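Local coordinates for protein 2-hydroxychromene-2-carboxylate isomerase (Pseudomonas putida, PDB 2IMF) that catalyses the reversible, glutathione-dependent isomerization of 2-hydroxychromene-2-carboxylate to trans-o-hydroxybenzylidenepyruvate in naphthalene breakdown, at residues L16-L30 and G180-G192. Numbering follows the deposited sequence. Where two conformers were deposited one is given.
Sequences LANQRLSKLAQDYGL and GNDRLFMLESAMG. With GSH (glutathione), chain E; PO4 (phosphate ion), chain D.
Arg20 and Glu188 reach each other through two stretched chains: Arg20 sets CG anti to the backbone N (chi1 169°) and runs extended to NE, while Glu188 places CG anti to the carbonyl carbon and is extended beyond it. The guanidinium therefore meets the carboxylate side-on, Arg20 NE giving a hydrogen bond of 2.7 Å to Glu188 OE2 and Arg20 NH2 one of 2.9 Å to Glu188 OE1, together a salt bridge. Both oxygens are used on their syn sides and both hydrogen bonds are nearly straight, yet the two planes are twisted 33° apart, so the carboxylate oxygens are approached somewhat out of their own plane. Leu184 CB lies 3.8 Å above one face of the Arg20 guanidinium, toward its rim, and Leu184 CD1 packs against Arg20 CG and the CA of Ala17. Deeper, Leu21 CD2 meets Leu184 CD2 at 3.8 Å; farther along, Leu30 CD1 touches Met191 SD at 3.5 Å. These contacts pack helix 16-28 beside helix 184-192, nearly parallel (21°), within the thioredoxin-like domain. Just before helix 184-192, Asn181 CG rests 3.7 Å from Leu16 CB, and Asn181 N binds glutathione O11 at 2.8 Å. Asn181 OD1 and Arg20 NH1 are both hydrogen-bonded to Tyr74 OH, and Arg20 NH1 and NH2 hold a phosphate, probably from the crystallisation liquor. A methionine in place of Arg20 would probably leave the Glu188 carboxylate without its cationic mate. The paired charges probably favour an ionised Glu188, and through Tyr74 the salt bridge is linked to the residue whose backbone binds glutathione.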
ATOM      1  N   LEU A  16      -2.938   2.111  13.112  1.00 12.93           N
ATOM      2  CA  LEU A  16      -2.755   3.470  12.573  1.00 12.44           C
ATOM      3  C   LEU A  16      -4.109   4.029  12.073  1.00 13.68           C
ATOM      4  O   LEU A  16      -4.501   5.171  12.362  1.00 13.24           O
ATOM      5  CB  LEU A  16      -1.822   3.433  11.393  1.00 13.54           C
ATOM      6  CG  LEU A  16      -0.350   3.148  11.774  1.00 14.01           C
ATOM      7  CD1 LEU A  16       0.464   2.909  10.515  1.00 15.07           C
ATOM      8  CD2 LEU A  16       0.259   4.351  12.601  1.00 13.98           C
ATOM      9  N   ALA A  17      -4.841   3.253  11.272  1.00 12.34           N
ATOM     10  CA  ALA A  17      -6.155   3.702  10.779  1.00 12.61           C
ATOM     11  C   ALA A  17      -7.108   4.014  11.900  1.00 13.94           C
ATOM     12  O   ALA A  17      -7.857   5.019  11.810  1.00 14.52           O
ATOM     13  CB  ALA A  17      -6.762   2.665   9.807  1.00 13.57           C
ATOM     14  N   ASN A  18      -7.151   3.183  12.935  1.00 13.52           N
ATOM     15  CA  ASN A  18      -8.050   3.493  14.023  1.00 13.35           C
ATOM     16  C   ASN A  18      -7.685   4.786  14.686  1.00 14.51           C
ATOM     17  O   ASN A  18      -8.620   5.502  15.032  1.00 16.08           O
ATOM     18  CB  ASN A  18      -8.015   2.351  15.039  1.00 14.04           C
ATOM     19  CG  ASN A  18      -8.934   2.601  16.174  1.00 14.47           C
ATOM     20  OD1 ASN A  18     -10.134   2.700  15.968  1.00 16.27           O
ATOM     21  ND2 ASN A  18      -8.368   2.838  17.351  1.00 14.64           N
ATOM     22  N   GLN A  19      -6.406   5.072  14.855  1.00 14.43           N
ATOM     23  CA  GLN A  19      -6.020   6.362  15.498  1.00 16.94           C
ATOM     24  C   GLN A  19      -6.563   7.520  14.660  1.00 17.76           C
ATOM     25  O   GLN A  19      -7.120   8.486  15.217  1.00 17.55           O
ATOM     26  CB  GLN A  19      -4.465   6.442  15.538  0.70 16.12           C
ATOM     27  CG  GLN A  19      -3.800   7.842  15.897  0.70 19.23           C
ATOM     28  CD  GLN A  19      -4.089   8.266  17.313  0.70 24.21           C
ATOM     29  OE1 GLN A  19      -4.422   7.458  18.178  0.70 22.75           O
ATOM     30  NE2 GLN A  19      -3.937   9.553  17.562  0.70 23.74           N
ATOM     31  N   ARG A  20      -6.408   7.447  13.330  1.00 16.34           N
ATOM     32  CA  ARG A  20      -6.771   8.595  12.502  1.00 17.86           C
ATOM     33  C   ARG A  20      -8.266   8.667  12.453  1.00 17.80           C
ATOM     34  O   ARG A  20      -8.829   9.776  12.579  1.00 18.32           O
ATOM     35  CB  ARG A  20      -6.178   8.391  11.120  1.00 17.70           C
ATOM     36  CG  ARG A  20      -6.660   9.356  10.031  1.00 19.09           C
ATOM     37  CD  ARG A  20      -5.556   9.409   9.066  1.00 20.14           C
ATOM     38  NE  ARG A  20      -5.780  10.296   7.901  1.00 21.08           N
ATOM     39  CZ  ARG A  20      -4.853  10.507   6.969  1.00 22.33           C
ATOM     40  NH1 ARG A  20      -3.651   9.883   6.990  1.00 19.53           N
ATOM     41  NH2 ARG A  20      -5.177  11.261   5.929  1.00 21.26           N
ATOM     42  N   LEU A  21      -8.995   7.559  12.314  1.00 14.49           N
ATOM     43  CA  LEU A  21     -10.452   7.580  12.343  1.00 16.56           C
ATOM     44  C   LEU A  21     -10.995   8.093  13.655  1.00 17.36           C
ATOM     45  O   LEU A  21     -12.003   8.814  13.644  1.00 18.58           O
ATOM     46  CB  LEU A  21     -11.054   6.220  12.035  1.00 14.46           C
ATOM     47  CG  LEU A  21     -10.793   5.802  10.590  1.00 14.15           C
ATOM     48  CD1 LEU A  21     -10.977   4.248  10.510  1.00 17.58           C
ATOM     49  CD2 LEU A  21     -11.846   6.516   9.670  1.00 15.56           C
ATOM     50  N   SER A  22     -10.386   7.727  14.762  1.00 16.55           N
ATOM     51  CA  SER A  22     -10.879   8.202  16.081  1.00 19.08           C
ATOM     52  C   SER A  22     -10.750   9.684  16.171  1.00 20.88           C
ATOM     53  O   SER A  22     -11.681  10.295  16.729  1.00 21.20           O
ATOM     54  CB  SER A  22     -10.125   7.528  17.183  0.33 19.46           C
ATOM     55  OG  SER A  22     -10.672   6.248  17.268  0.33 17.35           O
ATOM     56  N   LYS A  23      -9.659  10.250  15.642  1.00 23.12           N
ATOM     57  CA  LYS A  23      -9.515  11.723  15.637  1.00 25.44           C
ATOM     58  C   LYS A  23     -10.560  12.373  14.787  1.00 26.11           C
ATOM     59  O   LYS A  23     -11.029  13.469  15.130  1.00 27.61           O
ATOM     60  CB  LYS A  23      -8.128  12.180  15.225  1.00 26.48           C
ATOM     61  CG  LYS A  23      -7.093  11.852  16.276  1.00 29.39           C
ATOM     62  CD  LYS A  23      -5.925  12.785  16.225  1.00 36.47           C
ATOM     63  CE  LYS A  23      -5.032  12.542  17.424  1.00 40.42           C
ATOM     64  NZ  LYS A  23      -5.808  12.115  18.655  1.00 40.48           N
ATOM     65  N   LEU A  24     -10.966  11.747  13.686  1.00 24.96           N
ATOM     66  CA  LEU A  24     -12.012  12.328  12.852  1.00 26.39           C
ATOM     67  C   LEU A  24     -13.309  12.302  13.577  1.00 26.85           C
ATOM     68  O   LEU A  24     -14.131  13.245  13.493  1.00 28.02           O
ATOM     69  CB  LEU A  24     -12.145  11.543  11.538  1.00 24.08           C
ATOM     70  CG  LEU A  24     -10.990  11.680  10.546  1.00 27.79           C
ATOM     71  CD1 LEU A  24     -11.052  10.644   9.418  1.00 24.26           C
ATOM     72  CD2 LEU A  24     -10.814  13.100   9.981  1.00 29.91           C
ATOM     73  N   ALA A  25     -13.539  11.229  14.316  1.00 27.15           N
ATOM     74  CA  ALA A  25     -14.734  11.135  15.125  1.00 29.39           C
ATOM     75  C   ALA A  25     -14.752  12.276  16.152  1.00 31.28           C
ATOM     76  O   ALA A  25     -15.710  13.055  16.223  1.00 32.10           O
ATOM     77  CB  ALA A  25     -14.800   9.787  15.804  1.00 28.11           C
ATOM     78  N   GLN A  26     -13.674  12.409  16.905  1.00 32.61           N
ATOM     79  CA  GLN A  26     -13.653  13.368  17.994  1.00 35.80           C
ATOM     80  C   GLN A  26     -13.545  14.821  17.478  1.00 36.71           C
ATOM     81  O   GLN A  26     -14.133  15.726  18.073  1.00 37.65           O
ATOM     82  CB  GLN A  26     -12.540  13.015  18.979  1.00 36.03           C
ATOM     83  CG  GLN A  26     -11.156  13.264  18.438  1.00 39.77           C
ATOM     84  CD  GLN A  26     -10.084  13.244  19.500  1.00 44.18           C
ATOM     85  OE1 GLN A  26      -9.743  12.191  20.054  1.00 45.37           O
ATOM     86  NE2 GLN A  26      -9.529  14.418  19.780  1.00 44.77           N
ATOM     87  N   ASP A  27     -12.831  15.053  16.377  1.00 36.96           N
ATOM     88  CA  ASP A  27     -12.638  16.416  15.851  1.00 37.90           C
ATOM     89  C   ASP A  27     -13.767  16.906  14.954  1.00 38.67           C
ATOM     90  O   ASP A  27     -13.949  18.138  14.822  1.00 38.31           O
ATOM     91  CB  ASP A  27     -11.365  16.509  15.013  1.00 38.39           C
ATOM     92  CG  ASP A  27     -10.111  16.374  15.828  1.00 38.51           C
ATOM     93  OD1 ASP A  27     -10.221  16.266  17.074  1.00 37.80           O
ATOM     94  OD2 ASP A  27      -9.016  16.378  15.204  1.00 38.45           O
ATOM     95  N   TYR A  28     -14.482  15.973  14.303  1.00 38.79           N
ATOM     96  CA  TYR A  28     -15.467  16.333  13.265  1.00 38.67           C
ATOM     97  C   TYR A  28     -16.836  15.691  13.452  1.00 37.83           C
ATOM     98  O   TYR A  28     -17.740  15.909  12.642  1.00 37.93           O
ATOM     99  CB  TYR A  28     -14.901  16.043  11.869  1.00 39.96           C
ATOM    100  CG  TYR A  28     -13.516  16.620  11.695  1.00 42.42           C
ATOM    101  CD1 TYR A  28     -13.302  17.995  11.874  1.00 46.59           C
ATOM    102  CD2 TYR A  28     -12.415  15.815  11.394  1.00 42.43           C
ATOM    103  CE1 TYR A  28     -12.041  18.547  11.756  1.00 46.45           C
ATOM    104  CE2 TYR A  28     -11.143  16.358  11.267  1.00 44.94           C
ATOM    105  CZ  TYR A  28     -10.965  17.737  11.446  1.00 45.09           C
ATOM    106  OH  TYR A  28      -9.720  18.327  11.333  1.00 45.98           O
ATOM    107  N   GLY A  29     -16.986  14.882  14.501  1.00 35.82           N
ATOM    108  CA  GLY A  29     -18.235  14.144  14.717  1.00 33.92           C
ATOM    109  C   GLY A  29     -18.549  13.047  13.709  1.00 33.58           C
ATOM    110  O   GLY A  29     -19.709  12.629  13.571  1.00 34.78           O
ATOM    111  N   LEU A  30     -17.527  12.532  13.029  1.00 30.84           N
ATOM    112  CA  LEU A  30     -17.775  11.400  12.120  1.00 29.09           C
ATOM    113  C   LEU A  30     -18.262  10.198  12.938  1.00 27.46           C
ATOM    114  O   LEU A  30     -17.711   9.928  14.001  1.00 28.06           O
ATOM    115  CB  LEU A  30     -16.482  11.038  11.366  1.00 28.67           C
ATOM    116  CG  LEU A  30     -16.529   9.759  10.514  1.00 26.64           C
ATOM    117  CD1 LEU A  30     -17.511  10.011   9.357  1.00 28.92           C
ATOM    118  CD2 LEU A  30     -15.147   9.439   9.980  1.00 29.52           C
ATOM    119  N   GLY A 180      -6.488   0.295   3.532  1.00  9.68           N
ATOM    120  CA  GLY A 180      -5.230   0.831   3.997  1.00 11.35           C
ATOM    121  C   GLY A 180      -5.350   2.123   4.790  1.00 11.64           C
ATOM    122  O   GLY A 180      -6.161   3.006   4.443  1.00 11.94           O
ATOM    123  N   ASN A 181      -4.494   2.264   5.815  1.00 11.60           N
ATOM    124  CA  ASN A 181      -4.362   3.562   6.475  1.00 11.15           C
ATOM    125  C   ASN A 181      -3.945   4.601   5.478  1.00 12.32           C
ATOM    126  O   ASN A 181      -4.384   5.766   5.603  1.00 12.58           O
ATOM    127  CB  ASN A 181      -3.344   3.432   7.641  1.00 12.70           C
ATOM    128  CG  ASN A 181      -2.919   4.745   8.105  1.00 11.98           C
ATOM    129  OD1 ASN A 181      -3.724   5.395   8.804  1.00 13.71           O
ATOM    130  ND2 ASN A 181      -1.713   5.157   7.779  1.00 12.93           N
ATOM    131  N   ASP A 182      -3.172   4.209   4.482  1.00 11.60           N
ATOM    132  CA  ASP A 182      -2.671   5.138   3.463  1.00 12.07           C
ATOM    133  C   ASP A 182      -3.696   5.429   2.375  1.00 11.27           C
ATOM    134  O   ASP A 182      -3.328   6.031   1.362  1.00 13.00           O
ATOM    135  CB  ASP A 182      -1.404   4.591   2.841  1.00 11.24           C
ATOM    136  CG  ASP A 182      -1.583   3.220   2.230  1.00 10.78           C
ATOM    137  OD1 ASP A 182      -2.732   2.708   2.210  1.00 12.82           O
ATOM    138  OD2 ASP A 182      -0.591   2.648   1.722  1.00 13.71           O
ATOM    139  N   ARG A 183      -4.958   5.079   2.589  1.00 12.63           N
ATOM    140  CA  ARG A 183      -6.034   5.562   1.701  1.00 11.68           C
ATOM    141  C   ARG A 183      -7.057   6.389   2.486  1.00 13.37           C
ATOM    142  O   ARG A 183      -8.090   6.776   1.930  1.00 13.78           O
ATOM    143  CB  ARG A 183      -6.687   4.367   1.019  1.00 12.87           C
ATOM    144  CG  ARG A 183      -5.764   3.718   0.005  1.00 12.14           C
ATOM    145  CD  ARG A 183      -5.303   4.611  -1.137  1.00 12.51           C
ATOM    146  NE  ARG A 183      -4.496   3.870  -2.143  1.00 11.68           N
ATOM    147  CZ  ARG A 183      -3.208   3.580  -1.941  1.00 11.42           C
ATOM    148  NH1 ARG A 183      -2.558   4.104  -0.901  1.00 11.39           N
ATOM    149  NH2 ARG A 183      -2.604   2.873  -2.877  1.00 11.72           N
ATOM    150  N   LEU A 184      -6.794   6.638   3.760  1.00 13.63           N
ATOM    151  CA  LEU A 184      -7.726   7.448   4.538  1.00 14.70           C
ATOM    152  C   LEU A 184      -7.800   8.829   3.941  1.00 15.18           C
ATOM    153  O   LEU A 184      -8.859   9.443   4.034  1.00 15.68           O
ATOM    154  CB  LEU A 184      -7.356   7.422   6.044  1.00 13.72           C
ATOM    155  CG  LEU A 184      -7.797   6.137   6.747  1.00 13.06           C
ATOM    156  CD1 LEU A 184      -7.201   6.155   8.140  1.00 15.04           C
ATOM    157  CD2 LEU A 184      -9.283   6.052   6.851  1.00 13.77           C
ATOM    158  N   PHE A 185      -6.794   9.297   3.235  1.00 15.37           N
ATOM    159  CA  PHE A 185      -6.889  10.664   2.660  1.00 14.95           C
ATOM    160  C   PHE A 185      -7.979  10.667   1.615  1.00 16.77           C
ATOM    161  O   PHE A 185      -8.687  11.711   1.422  1.00 16.69           O
ATOM    162  CB  PHE A 185      -5.570  11.170   2.092  1.00 17.07           C
ATOM    163  CG  PHE A 185      -5.203  10.587   0.749  1.00 14.25           C
ATOM    164  CD1 PHE A 185      -4.476   9.395   0.645  1.00 15.76           C
ATOM    165  CD2 PHE A 185      -5.523  11.273  -0.405  1.00 16.13           C
ATOM    166  CE1 PHE A 185      -4.138   8.891  -0.635  1.00 17.33           C
ATOM    167  CE2 PHE A 185      -5.206  10.806  -1.650  1.00 18.16           C
ATOM    168  CZ  PHE A 185      -4.497   9.590  -1.794  1.00 16.96           C
ATOM    169  N   MET A 186      -8.220   9.522   0.962  1.00 15.63           N
ATOM    170  CA  MET A 186      -9.281   9.536  -0.046  1.00 15.00           C
ATOM    171  C   MET A 186     -10.634   9.472   0.595  1.00 16.46           C
ATOM    172  O   MET A 186     -11.626  10.091   0.085  1.00 16.70           O
ATOM    173  CB  MET A 186      -9.135   8.331  -0.977  1.00 13.46           C
ATOM    174  CG  MET A 186      -7.887   8.381  -1.845  1.00 14.41           C
ATOM    175  SD  MET A 186      -7.845   6.864  -2.854  1.00 15.37           S
ATOM    176  CE  MET A 186      -6.405   7.096  -3.861  1.00 17.73           C
ATOM    177  N   LEU A 187     -10.775   8.736   1.692  1.00 16.46           N
ATOM    178  CA  LEU A 187     -12.025   8.721   2.422  1.00 16.14           C
ATOM    179  C   LEU A 187     -12.286  10.145   2.936  1.00 17.02           C
ATOM    180  O   LEU A 187     -13.444  10.610   2.859  1.00 15.93           O
ATOM    181  CB  LEU A 187     -11.853   7.803   3.629  1.00 16.16           C
ATOM    182  CG  LEU A 187     -13.034   7.828   4.637  1.00 15.80           C
ATOM    183  CD1 LEU A 187     -14.413   7.414   4.118  1.00 21.74           C
ATOM    184  CD2 LEU A 187     -12.760   7.017   5.814  1.00 22.16           C
ATOM    185  N   GLU A 188     -11.272  10.857   3.385  1.00 16.20           N
ATOM    186  CA  GLU A 188     -11.466  12.158   3.963  1.00 17.67           C
ATOM    187  C   GLU A 188     -11.924  13.055   2.819  1.00 19.31           C
ATOM    188  O   GLU A 188     -12.856  13.874   2.992  1.00 20.34           O
ATOM    189  CB  GLU A 188     -10.213  12.622   4.627  1.00 17.64           C
ATOM    190  CG  GLU A 188     -10.041  11.902   5.994  1.00 19.99           C
ATOM    191  CD  GLU A 188      -8.605  11.904   6.469  1.00 24.22           C
ATOM    192  OE1 GLU A 188      -7.713  12.574   5.883  1.00 23.57           O
ATOM    193  OE2 GLU A 188      -8.330  11.219   7.496  1.00 23.61           O
ATOM    194  N   SER A 189     -11.356  12.938   1.640  1.00 17.43           N
ATOM    195  CA  SER A 189     -11.800  13.795   0.544  1.00 17.75           C
ATOM    196  C   SER A 189     -13.255  13.494   0.157  1.00 18.43           C
ATOM    197  O   SER A 189     -14.063  14.471  -0.132  1.00 18.08           O
ATOM    198  CB  SER A 189     -10.905  13.574  -0.674  0.33 17.58           C
ATOM    199  OG  SER A 189      -9.663  14.178  -0.474  0.33 16.31           O
ATOM    200  N   ALA A 190     -13.684  12.270   0.135  1.00 18.09           N
ATOM    201  CA  ALA A 190     -15.055  11.924  -0.176  1.00 18.75           C
ATOM    202  C   ALA A 190     -15.974  12.508   0.901  1.00 19.41           C
ATOM    203  O   ALA A 190     -17.092  12.947   0.571  1.00 20.17           O
ATOM    204  CB  ALA A 190     -15.242  10.408  -0.243  1.00 18.29           C
ATOM    205  N   MET A 191     -15.575  12.460   2.162  1.00 18.17           N
ATOM    206  CA  MET A 191     -16.413  12.994   3.220  1.00 20.56           C
ATOM    207  C   MET A 191     -16.574  14.471   3.014  1.00 20.22           C
ATOM    208  O   MET A 191     -17.699  14.967   3.169  1.00 19.92           O
ATOM    209  CB  MET A 191     -15.961  12.555   4.558  0.60 20.49           C
ATOM    210  CG  MET A 191     -15.993  11.034   4.710  0.60 20.16           C
ATOM    211  SD  MET A 191     -15.668  10.632   6.444  0.60 25.52           S
ATOM    212  CE  MET A 191     -13.931  10.804   6.475  0.60 23.68           C
ATOM    213  N   GLY A 192     -15.486  15.176   2.692  1.00 20.69           N
ATOM    214  CA  GLY A 192     -15.545  16.624   2.459  1.00 20.24           C
ATOM    215  C   GLY A 192     -16.465  16.912   1.306  1.00 20.44           C
ATOM    216  O   GLY A 192     -17.258  17.865   1.410  1.00 20.28           O
TER
HETATM  217  N1  GSH E 301      -0.518   0.018   2.381  1.00 13.02           N
HETATM  218  CA1 GSH E 301      -1.273  -0.384   3.525  1.00 13.96           C
HETATM  219  C1  GSH E 301      -1.542   0.666   4.541  1.00 12.81           C
HETATM  220  O11 GSH E 301      -2.403   0.475   5.404  1.00 13.60           O
HETATM  221  O12 GSH E 301      -0.656   1.547   4.482  1.00 14.93           O
HETATM  222  CB1 GSH E 301      -1.128  -1.863   3.863  1.00 13.48           C
HETATM  223  CG1 GSH E 301      -2.261  -2.526   4.646  1.00 12.07           C
HETATM  224  CD1 GSH E 301      -1.950  -3.975   4.895  1.00 14.80           C
HETATM  225  OE1 GSH E 301      -0.814  -4.487   4.433  1.00 16.21           O
HETATM  226  N2  GSH E 301      -2.782  -4.717   5.588  1.00 13.74           N
HETATM  227  CA2 GSH E 301      -2.659  -6.161   5.736  1.00 13.23           C
HETATM  228  C2  GSH E 301      -3.563  -6.926   4.870  1.00 13.70           C
HETATM  229  O2  GSH E 301      -4.852  -6.533   4.784  1.00 14.00           O
HETATM  230  CB2 GSH E 301      -2.969  -6.514   7.226  1.00 13.99           C
HETATM  231  SG2 GSH E 301      -1.651  -5.954   8.371  1.00 18.83           S
HETATM  232  N3  GSH E 301      -3.127  -7.933   4.172  1.00 18.37           N
HETATM  233  CA3 GSH E 301      -3.997  -8.529   3.158  1.00 18.82           C
HETATM  234  C3  GSH E 301      -3.346  -8.353   1.805  1.00 21.68           C
HETATM  235  O31 GSH E 301      -3.965  -8.772   0.810  1.00 21.24           O
HETATM  236  O32 GSH E 301      -2.178  -7.847   1.719  1.00 22.99           O
HETATM  237  P   PO4 D 308      -1.815  11.306   4.086  0.75 22.60           P
HETATM  238  O1  PO4 D 308      -0.568  12.031   3.545  0.75 28.18           O
HETATM  239  O2  PO4 D 308      -2.986  12.289   4.099  0.75 25.33           O
HETATM  240  O3  PO4 D 308      -2.030   9.978   3.399  0.75 28.11           O
HETATM  241  O4  PO4 D 308      -1.366  11.036   5.479  0.75 27.90           O